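Local coordinates for protein ADP-ribosylating toxin CARDS (Mycoplasma pneumoniae, PDB 4TLV) that transfers ADP-ribose from NAD(+) to multiple target proteins and causes vacuolation in mammalian cells, acting as the main virulence factor of the bacterium, at residues Y455-S463 with G561-S569; V157-P165 with V422-V432. All coordinates share one frame; numbering follows the deposited sequence.

Contact 1. Residues Y455-S463 with G561-S569; sequences YTPQLSGWS and GSRWGGWYS
G461 to S463 runs antiparallel to G565 to W567, closest at W462 and G566, whose CA atoms are 4.5 Å apart. Both segments belong to the C-terminal beta-trefoil domain, D3. Q458 to G461 forms a type I turn after strand 453-457. R563 to G566 forms a type II turn that leads into strand 567-570. One backbone hydrogen bond joins the two: W567 N donates to G461 O over 3.0 Å, nearly straight at 168°. A water adds a bridge, accepting from S463 N and donating to W564 O.

The end of the W462 side chain comes back to the second segment. W462 CE3 lies 3.5 Å from G566 CA, and the ring edge at CZ3 meets R563 O in the ring plane. P457 CB lies above one face of the W567 indole, toward its rim, and P457 CG is 3.6 Å from W567 CZ2. Y455 and W564 cross at about a right angle. CE2 of Y455 approaches CZ3 of W564 to 3.5 Å, and the ring planes are 67° apart. W448, from strand 448-450, stacks on Y455 and also meets the W567 ring, so it links the aromatic groups of both segments.

S463 is the polar centre. Its OG sits beside the backbone N, opposite the carbonyl carbon (chi1 -49°), which directs it at the second segment. There S463 OG donates to G565 O at 2.6 Å, in the carbonyl plane and on a lone pair. The same OG is hydrogen-bonded to W448 NE1. S463 OG also accepts from W567 NE1 at 2.9 Å, with the oxygen tilted out of the indole plane.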
loop_
_atom_site.group_PDB
_atom_site.type_symbol
_atom_site.label_atom_id
_atom_site.label_comp_id
_atom_site.label_asym_id
_atom_site.label_seq_id
_atom_site.Cartn_x
_atom_site.Cartn_y
_atom_site.Cartn_z
ATOM N N TYR A 455 -22.277 -7.913 -12.586
ATOM C CA TYR A 455 -23.149 -6.849 -12.119
ATOM C C TYR A 455 -22.432 -5.935 -11.140
ATOM O O TYR A 455 -21.511 -6.352 -10.437
ATOM C CB TYR A 455 -24.368 -7.429 -11.429
ATOM C CG TYR A 455 -25.245 -8.231 -12.370
ATOM C CD1 TYR A 455 -24.968 -9.567 -12.632
ATOM C CD2 TYR A 455 -26.343 -7.646 -12.993
ATOM C CE1 TYR A 455 -25.773 -10.319 -13.496
ATOM C CE2 TYR A 455 -27.158 -8.385 -13.859
ATOM C CZ TYR A 455 -26.868 -9.711 -14.100
ATOM O OH TYR A 455 -27.672 -10.434 -14.958
ATOM N N THR A 456 -22.901 -4.697 -11.079
ATOM C CA THR A 456 -22.301 -3.659 -10.252
ATOM C C THR A 456 -23.404 -2.976 -9.430
ATOM O O THR A 456 -24.544 -2.840 -9.889
ATOM C CB THR A 456 -21.536 -2.641 -11.137
ATOM O OG1 THR A 456 -20.737 -1.783 -10.317
ATOM C CG2 THR A 456 -22.510 -1.796 -11.976
ATOM N N PRO A 457 -23.082 -2.557 -8.199
ATOM C CA PRO A 457 -24.075 -1.879 -7.361
ATOM C C PRO A 457 -24.443 -0.524 -7.953
ATOM O O PRO A 457 -23.621 0.104 -8.636
ATOM C CB PRO A 457 -23.338 -1.655 -6.036
ATOM C CG PRO A 457 -22.063 -2.411 -6.141
ATOM C CD PRO A 457 -21.752 -2.575 -7.579
ATOM N N GLN A 458 -25.676 -0.097 -7.713
ATOM C CA GLN A 458 -26.128 1.250 -8.072
ATOM C C GLN A 458 -26.513 1.949 -6.786
ATOM O O GLN A 458 -26.871 1.289 -5.807
ATOM C CB GLN A 458 -27.350 1.188 -8.993
ATOM C CG GLN A 458 -27.091 0.552 -10.342
ATOM C CD GLN A 458 -26.500 1.517 -11.365
ATOM O OE1 GLN A 458 -25.399 1.302 -11.876
ATOM N NE2 GLN A 458 -27.237 2.576 -11.678
ATOM N N LEU A 459 -26.475 3.282 -6.791
ATOM C CA LEU A 459 -26.728 4.048 -5.582
ATOM C C LEU A 459 -28.155 3.860 -5.095
ATOM O O LEU A 459 -28.457 4.081 -3.927
ATOM C CB LEU A 459 -26.431 5.531 -5.827
ATOM C CG LEU A 459 -24.935 5.835 -5.946
ATOM C CD1 LEU A 459 -24.703 7.298 -6.353
ATOM C CD2 LEU A 459 -24.253 5.524 -4.625
ATOM N N SER A 460 -29.026 3.446 -6.005
ATOM C CA SER A 460 -30.423 3.156 -5.677
ATOM C C SER A 460 -30.598 1.921 -4.784
ATOM O O SER A 460 -31.653 1.736 -4.166
ATOM C CB SER A 460 -31.187 2.914 -6.975
ATOM O OG SER A 460 -30.625 1.803 -7.674
ATOM N N GLY A 461 -29.585 1.056 -4.745
ATOM C CA GLY A 461 -29.713 -0.212 -4.050
ATOM C C GLY A 461 -29.938 -1.363 -5.021
ATOM O O GLY A 461 -29.923 -2.534 -4.628
ATOM N N TRP A 462 -30.131 -1.039 -6.296
ATOM C CA TRP A 462 -30.248 -2.071 -7.327
ATOM C C TRP A 462 -28.878 -2.377 -7.948
ATOM O O TRP A 462 -27.841 -1.933 -7.425
ATOM C CB TRP A 462 -31.267 -1.656 -8.406
ATOM C CG TRP A 462 -32.613 -1.371 -7.825
ATOM C CD1 TRP A 462 -33.250 -0.153 -7.767
ATOM C CD2 TRP A 462 -33.485 -2.308 -7.182
ATOM N NE1 TRP A 462 -34.464 -0.282 -7.131
ATOM C CE2 TRP A 462 -34.634 -1.594 -6.764
ATOM C CE3 TRP A 462 -33.410 -3.683 -6.916
ATOM C CZ2 TRP A 462 -35.698 -2.213 -6.095
ATOM C CZ3 TRP A 462 -34.468 -4.294 -6.256
ATOM C CH2 TRP A 462 -35.598 -3.557 -5.855
ATOM N N SER A 463 -28.877 -3.150 -9.037
ATOM C CA SER A 463 -27.651 -3.440 -9.783
ATOM C C SER A 463 -27.816 -3.145 -11.259
ATOM O O SER A 463 -28.918 -3.208 -11.807
ATOM C CB SER A 463 -27.218 -4.911 -9.629
ATOM O OG SER A 463 -27.217 -5.296 -8.277
ATOM N N GLY A 561 -36.226 -12.497 -10.223
ATOM C CA GLY A 561 -37.523 -11.974 -9.831
ATOM C C GLY A 561 -37.598 -10.459 -9.972
ATOM O O GLY A 561 -36.674 -9.824 -10.492
ATOM N N SER A 562 -38.693 -9.876 -9.492
ATOM C CA SER A 562 -38.948 -8.448 -9.677
ATOM C C SER A 562 -37.958 -7.564 -8.907
ATOM O O SER A 562 -37.747 -6.405 -9.271
ATOM C CB SER A 562 -40.385 -8.106 -9.274
ATOM O OG SER A 562 -40.588 -8.313 -7.885
ATOM N N ARG A 563 -37.375 -8.111 -7.843
ATOM C CA ARG A 563 -36.384 -7.402 -7.027
ATOM C C ARG A 563 -34.951 -7.860 -7.330
ATOM O O ARG A 563 -34.058 -7.745 -6.482
ATOM C CB ARG A 563 -36.681 -7.609 -5.540
ATOM C CG ARG A 563 -38.061 -7.125 -5.104
ATOM C CD ARG A 563 -38.359 -7.591 -3.690
ATOM N NE ARG A 563 -39.425 -6.816 -3.065
ATOM C CZ ARG A 563 -39.866 -7.019 -1.826
ATOM N NH1 ARG A 563 -39.336 -7.981 -1.078
ATOM N NH2 ARG A 563 -40.841 -6.264 -1.332
ATOM N N TRP A 564 -34.727 -8.369 -8.534
ATOM C CA TRP A 564 -33.398 -8.843 -8.896
ATOM C C TRP A 564 -32.390 -7.709 -8.780
ATOM O O TRP A 564 -32.699 -6.565 -9.101
ATOM C CB TRP A 564 -33.379 -9.422 -10.305
ATOM C CG TRP A 564 -33.353 -8.410 -11.415
ATOM C CD1 TRP A 564 -34.421 -7.954 -12.132
ATOM C CD2 TRP A 564 -32.199 -7.755 -11.954
ATOM N NE1 TRP A 564 -34.008 -7.051 -13.081
ATOM C CE2 TRP A 564 -32.646 -6.904 -12.987
ATOM C CE3 TRP A 564 -30.831 -7.790 -11.653
ATOM C CZ2 TRP A 564 -31.775 -6.093 -13.724
ATOM C CZ3 TRP A 564 -29.969 -6.989 -12.383
ATOM C CH2 TRP A 564 -30.445 -6.151 -13.410
ATOM N N GLY A 565 -31.191 -8.021 -8.299
ATOM C CA GLY A 565 -30.141 -7.023 -8.230
ATOM C C GLY A 565 -30.193 -6.173 -6.980
ATOM O O GLY A 565 -29.353 -5.295 -6.794
ATOM N N GLY A 566 -31.168 -6.436 -6.115
ATOM C CA GLY A 566 -31.310 -5.669 -4.892
ATOM C C GLY A 566 -30.345 -6.104 -3.799
ATOM O O GLY A 566 -30.293 -7.279 -3.434
ATOM N N TRP A 567 -29.590 -5.147 -3.264
ATOM C CA TRP A 567 -28.626 -5.419 -2.202
ATOM C C TRP A 567 -29.306 -5.310 -0.846
ATOM O O TRP A 567 -29.992 -4.332 -0.567
ATOM C CB TRP A 567 -27.446 -4.430 -2.304
ATOM C CG TRP A 567 -26.647 -4.609 -3.556
ATOM C CD1 TRP A 567 -27.035 -4.292 -4.818
ATOM C CD2 TRP A 567 -25.317 -5.143 -3.669
ATOM N NE1 TRP A 567 -26.042 -4.598 -5.716
ATOM C CE2 TRP A 567 -24.971 -5.118 -5.033
ATOM C CE3 TRP A 567 -24.383 -5.629 -2.746
ATOM C CZ2 TRP A 567 -23.735 -5.575 -5.508
ATOM C CZ3 TRP A 567 -23.151 -6.086 -3.215
ATOM C CH2 TRP A 567 -22.838 -6.053 -4.583
ATOM N N TYR A 568 -29.116 -6.306 0.012
ATOM C CA TYR A 568 -29.723 -6.270 1.333
ATOM C C TYR A 568 -28.783 -6.900 2.347
ATOM O O TYR A 568 -27.765 -7.481 1.974
ATOM C CB TYR A 568 -31.075 -7.015 1.308
ATOM C CG TYR A 568 -30.955 -8.513 1.106
ATOM C CD1 TYR A 568 -30.817 -9.062 -0.171
ATOM C CD2 TYR A 568 -30.978 -9.377 2.191
ATOM C CE1 TYR A 568 -30.695 -10.436 -0.359
ATOM C CE2 TYR A 568 -30.868 -10.755 2.019
ATOM C CZ TYR A 568 -30.725 -11.277 0.744
ATOM O OH TYR A 568 -30.604 -12.641 0.583
ATOM N N SER A 569 -29.099 -6.776 3.629
ATOM C CA SER A 569 -28.368 -7.531 4.642
ATOM C C SER A 569 -29.326 -8.407 5.451
ATOM O O SER A 569 -30.516 -8.095 5.563
ATOM C CB SER A 569 -27.561 -6.612 5.570
ATOM O OG SER A 569 -28.389 -5.796 6.390
HETATM O O HOH W 1 -31.188 -4.370 -10.333
#

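Contact 2. Residues V157-P165 with V422-V432; sequences VEPGHAHHP and VDECTTHAQFV. With ACT (acetate ion), chain M.
H163 meets H428 across this contact, its ring edge toward the face of H428 in an offset T-shaped pair with planes at 72°. An acetate ion sits beside them. H163 can be followed outward. CB and CG pass near acetate OXT without bonding to it. CG stands between the backbone N and the carbonyl carbon (chi1 78°), which brings ND1 round to the same oxygen as the backbone N. H163 ND1 donates to OXT at 2.8 Å, in the ring plane, and H163 N donates to it at 3.1 Å. H163 CE1 approaches H428 ND1 to 4.1 Å. At the tip, NE2 is hydrogen-bonded to E273 OE2. With carboxylate oxygens at both nitrogens, the ring may well be protonated. Acetate O accepts from A429 N at 2.9 Å. In this crystal the acetate, probably from the crystallisation liquor, bridges the two segments.

V157 and A162 form an apolar patch. V157 CG1 packs on A429 CB at 3.6 Å and on V422 CG1. V157 CG2 points to V432 CG2, and A162 CB also touches A429 CB. E158 OE2 comes within 3.4 Å of D423 OD1, two like-charged carboxylates with planes 53° apart. P165 CG lies against Q430 NE2 at 3.7 Å; that amide is hydrogen-bonded to E271 O and E273 N of the KELED motif. H428 is fixed by its own loop, because NE2 donates to E424 O in the ring plane. The arrangement is a loop-to-loop domain interface, between the loop joining antiparallel strands 146-156 and 168-181 of the mART domain and the loop after strand 415-421 of the D2 beta-trefoil.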
loop_
_atom_site.group_PDB
_atom_site.type_symbol
_atom_site.label_atom_id
_atom_site.label_comp_id
_atom_site.label_asym_id
_atom_site.label_seq_id
_atom_site.Cartn_x
_atom_site.Cartn_y
_atom_site.Cartn_z
ATOM N N VAL A 157 20.170 14.064 -0.733
ATOM C CA VAL A 157 19.678 14.791 -1.898
ATOM C C VAL A 157 20.315 16.193 -1.973
ATOM O O VAL A 157 20.332 16.922 -0.989
ATOM C CB VAL A 157 18.146 14.915 -1.837
ATOM C CG1 VAL A 157 17.608 15.737 -3.021
ATOM C CG2 VAL A 157 17.505 13.503 -1.815
ATOM N N GLU A 158 20.820 16.569 -3.145
ATOM C CA GLU A 158 21.453 17.885 -3.320
ATOM C C GLU A 158 22.419 18.269 -2.181
ATOM O O GLU A 158 22.253 19.313 -1.559
ATOM C CB GLU A 158 20.388 18.993 -3.460
ATOM C CG GLU A 158 20.926 20.261 -4.149
ATOM C CD GLU A 158 20.113 21.517 -3.888
ATOM O OE1 GLU A 158 19.211 21.506 -3.019
ATOM O OE2 GLU A 158 20.397 22.537 -4.554
ATOM N N PRO A 159 23.435 17.439 -1.908
ATOM C CA PRO A 159 24.290 17.708 -0.740
ATOM C C PRO A 159 25.008 19.061 -0.808
ATOM O O PRO A 159 25.335 19.548 -1.890
ATOM C CB PRO A 159 25.320 16.573 -0.800
ATOM C CG PRO A 159 25.369 16.196 -2.223
ATOM C CD PRO A 159 23.938 16.310 -2.701
ATOM N N GLY A 160 25.255 19.653 0.355
ATOM C CA GLY A 160 25.935 20.924 0.424
ATOM C C GLY A 160 24.984 22.088 0.200
ATOM O O GLY A 160 25.336 23.231 0.475
ATOM N N HIS A 161 23.781 21.809 -0.302
ATOM C CA HIS A 161 22.854 22.891 -0.648
ATOM C C HIS A 161 21.446 22.747 -0.051
ATOM O O HIS A 161 20.853 23.725 0.399
ATOM C CB HIS A 161 22.756 23.033 -2.168
ATOM C CG HIS A 161 24.072 23.297 -2.837
ATOM N ND1 HIS A 161 24.677 24.533 -2.828
ATOM C CD2 HIS A 161 24.895 22.477 -3.536
ATOM C CE1 HIS A 161 25.820 24.467 -3.491
ATOM N NE2 HIS A 161 25.972 23.234 -3.936
ATOM N N ALA A 162 20.896 21.541 -0.072
ATOM C CA ALA A 162 19.522 21.353 0.419
ATOM C C ALA A 162 19.425 21.783 1.872
ATOM O O ALA A 162 20.300 21.457 2.670
ATOM C CB ALA A 162 19.101 19.889 0.274
ATOM N N HIS A 163 18.361 22.498 2.232
ATOM C CA HIS A 163 18.147 22.812 3.641
ATOM C C HIS A 163 17.711 21.549 4.366
ATOM O O HIS A 163 17.227 20.602 3.743
ATOM C CB HIS A 163 17.129 23.940 3.827
ATOM C CG HIS A 163 15.702 23.505 3.670
ATOM N ND1 HIS A 163 15.098 23.356 2.439
ATOM C CD2 HIS A 163 14.754 23.212 4.592
ATOM C CE1 HIS A 163 13.840 22.981 2.611
ATOM N NE2 HIS A 163 13.608 22.885 3.907
ATOM N N HIS A 164 17.914 21.523 5.675
ATOM C CA HIS A 164 17.641 20.330 6.479
ATOM C C HIS A 164 16.325 20.493 7.240
ATOM O O HIS A 164 16.277 21.200 8.236
ATOM C CB HIS A 164 18.778 20.119 7.473
ATOM C CG HIS A 164 20.125 20.027 6.831
ATOM N ND1 HIS A 164 21.290 20.328 7.504
ATOM C CD2 HIS A 164 20.493 19.678 5.577
ATOM C CE1 HIS A 164 22.321 20.157 6.695
ATOM N NE2 HIS A 164 21.866 19.766 5.518
ATOM N N PRO A 165 15.244 19.857 6.763
ATOM C CA PRO A 165 13.950 20.096 7.413
ATOM C C PRO A 165 13.970 19.641 8.880
ATOM O O PRO A 165 14.339 18.500 9.172
ATOM C CB PRO A 165 12.966 19.259 6.567
ATOM C CG PRO A 165 13.693 19.065 5.220
ATOM C CD PRO A 165 15.138 18.930 5.622
ATOM N N VAL A 422 15.829 19.407 -8.491
ATOM C CA VAL A 422 15.807 19.793 -7.092
ATOM C C VAL A 422 16.806 20.912 -6.846
ATOM O O VAL A 422 18.000 20.765 -7.110
ATOM C CB VAL A 422 16.156 18.603 -6.187
ATOM C CG1 VAL A 422 16.285 19.065 -4.732
ATOM C CG2 VAL A 422 15.096 17.510 -6.318
ATOM N N ASP A 423 16.309 22.014 -6.312
ATOM C CA ASP A 423 17.123 23.183 -6.062
ATOM C C ASP A 423 16.296 24.165 -5.238
ATOM O O ASP A 423 15.070 24.079 -5.201
ATOM C CB ASP A 423 17.517 23.822 -7.391
ATOM C CG ASP A 423 18.485 24.972 -7.216
ATOM O OD1 ASP A 423 19.704 24.697 -7.110
ATOM O OD2 ASP A 423 18.023 26.142 -7.174
ATOM N N GLU A 424 16.954 25.103 -4.577
ATOM C CA GLU A 424 16.219 26.111 -3.818
ATOM C C GLU A 424 15.130 26.756 -4.679
ATOM O O GLU A 424 14.017 26.985 -4.214
ATOM C CB GLU A 424 17.166 27.183 -3.283
ATOM C CG GLU A 424 16.478 28.236 -2.415
ATOM C CD GLU A 424 17.452 29.269 -1.852
ATOM O OE1 GLU A 424 18.662 29.179 -2.174
ATOM O OE2 GLU A 424 17.015 30.165 -1.091
ATOM N N CYS A 425 15.448 27.043 -5.938
ATOM C CA CYS A 425 14.506 27.745 -6.811
ATOM C C CYS A 425 13.534 26.816 -7.548
ATOM O O CYS A 425 12.697 27.282 -8.325
ATOM C CB CYS A 425 15.259 28.611 -7.825
ATOM S SG CYS A 425 15.961 30.136 -7.139
ATOM N N THR A 426 13.646 25.510 -7.320
ATOM C CA THR A 426 12.734 24.569 -7.963
ATOM C C THR A 426 12.057 23.619 -6.955
ATOM O O THR A 426 11.402 24.070 -6.012
ATOM C CB THR A 426 13.403 23.809 -9.139
ATOM O OG1 THR A 426 14.643 23.224 -8.724
ATOM C CG2 THR A 426 13.672 24.761 -10.311
ATOM N N THR A 427 12.198 22.318 -7.159
ATOM C CA THR A 427 11.569 21.353 -6.262
ATOM C C THR A 427 12.387 21.202 -4.990
ATOM O O THR A 427 13.584 20.960 -5.058
ATOM C CB THR A 427 11.478 19.976 -6.924
ATOM O OG1 THR A 427 10.903 20.125 -8.223
ATOM C CG2 THR A 427 10.617 19.022 -6.071
ATOM N N HIS A 428 11.755 21.317 -3.829
ATOM C CA HIS A 428 12.515 21.089 -2.603
ATOM C C HIS A 428 12.801 19.609 -2.384
ATOM O O HIS A 428 12.094 18.748 -2.903
ATOM C CB HIS A 428 11.874 21.781 -1.414
ATOM C CG HIS A 428 12.026 23.275 -1.467
ATOM N ND1 HIS A 428 11.646 24.250 -0.606
ATOM C CD2 HIS A 428 12.645 23.915 -2.522
ATOM C CE1 HIS A 428 12.035 25.451 -1.156
ATOM N NE2 HIS A 428 12.636 25.221 -2.310
ATOM N N ALA A 429 13.868 19.323 -1.647
ATOM C CA ALA A 429 14.479 17.997 -1.685
ATOM C C ALA A 429 13.551 16.892 -1.184
ATOM O O ALA A 429 13.623 15.752 -1.654
ATOM C CB ALA A 429 15.790 17.990 -0.876
ATOM N N GLN A 430 12.685 17.211 -0.225
ATOM C CA GLN A 430 11.884 16.140 0.376
ATOM C C GLN A 430 10.823 15.589 -0.574
ATOM O O GLN A 430 10.322 14.491 -0.372
ATOM C CB GLN A 430 11.267 16.554 1.719
ATOM C CG GLN A 430 10.109 17.524 1.605
ATOM C CD GLN A 430 9.570 17.871 2.967
ATOM O OE1 GLN A 430 8.319 17.510 3.219
ATOM N NE2 GLN A 430 10.288 18.438 3.804
ATOM N N PHE A 431 10.504 16.319 -1.636
ATOM C CA PHE A 431 9.540 15.775 -2.581
ATOM C C PHE A 431 9.950 14.398 -3.099
ATOM O O PHE A 431 9.114 13.505 -3.253
ATOM C CB PHE A 431 9.257 16.699 -3.774
ATOM C CG PHE A 431 8.227 16.128 -4.696
ATOM C CD1 PHE A 431 6.911 16.047 -4.295
ATOM C CD2 PHE A 431 8.581 15.599 -5.927
ATOM C CE1 PHE A 431 5.948 15.477 -5.132
ATOM C CE2 PHE A 431 7.626 15.049 -6.754
ATOM C CZ PHE A 431 6.309 14.984 -6.345
ATOM N N VAL A 432 11.243 14.209 -3.358
ATOM C CA VAL A 432 11.704 12.960 -3.949
ATOM C C VAL A 432 12.013 11.874 -2.911
ATOM O O VAL A 432 12.855 10.998 -3.137
ATOM C CB VAL A 432 12.891 13.191 -4.912
ATOM C CG1 VAL A 432 12.446 14.119 -6.056
ATOM C CG2 VAL A 432 14.084 13.773 -4.167
HETATM C C ACT M . 16.082 22.481 -0.890
HETATM O O ACT M . 15.294 21.585 -0.499
HETATM O OXT ACT M . 16.443 23.328 -0.040
HETATM C CH3 ACT M . 16.574 22.537 -2.305
HETATM O O HOH W 2 19.381 24.682 -3.632
#

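How the contacts relate
The two contacts are far apart, with centres 53 Å from each other and nearest atoms about 32 Å apart. The chain's centre lies between them. Both segments of contact 2 precede those of contact 1 in the sequence. The contacts share no sheet. Contact 2 joins two domains, placing a loop between strands 146-156 and 168-181 of the mART domain against the loop after strand 415-421 of D2. Contact 1 is internal to D3, where it brings the region of strands 453-457 and 463-464 onto the turn that leads into strand 567-570 and the start of that strand. One contact therefore concerns domain arrangement, the other the fold of a single trefoil.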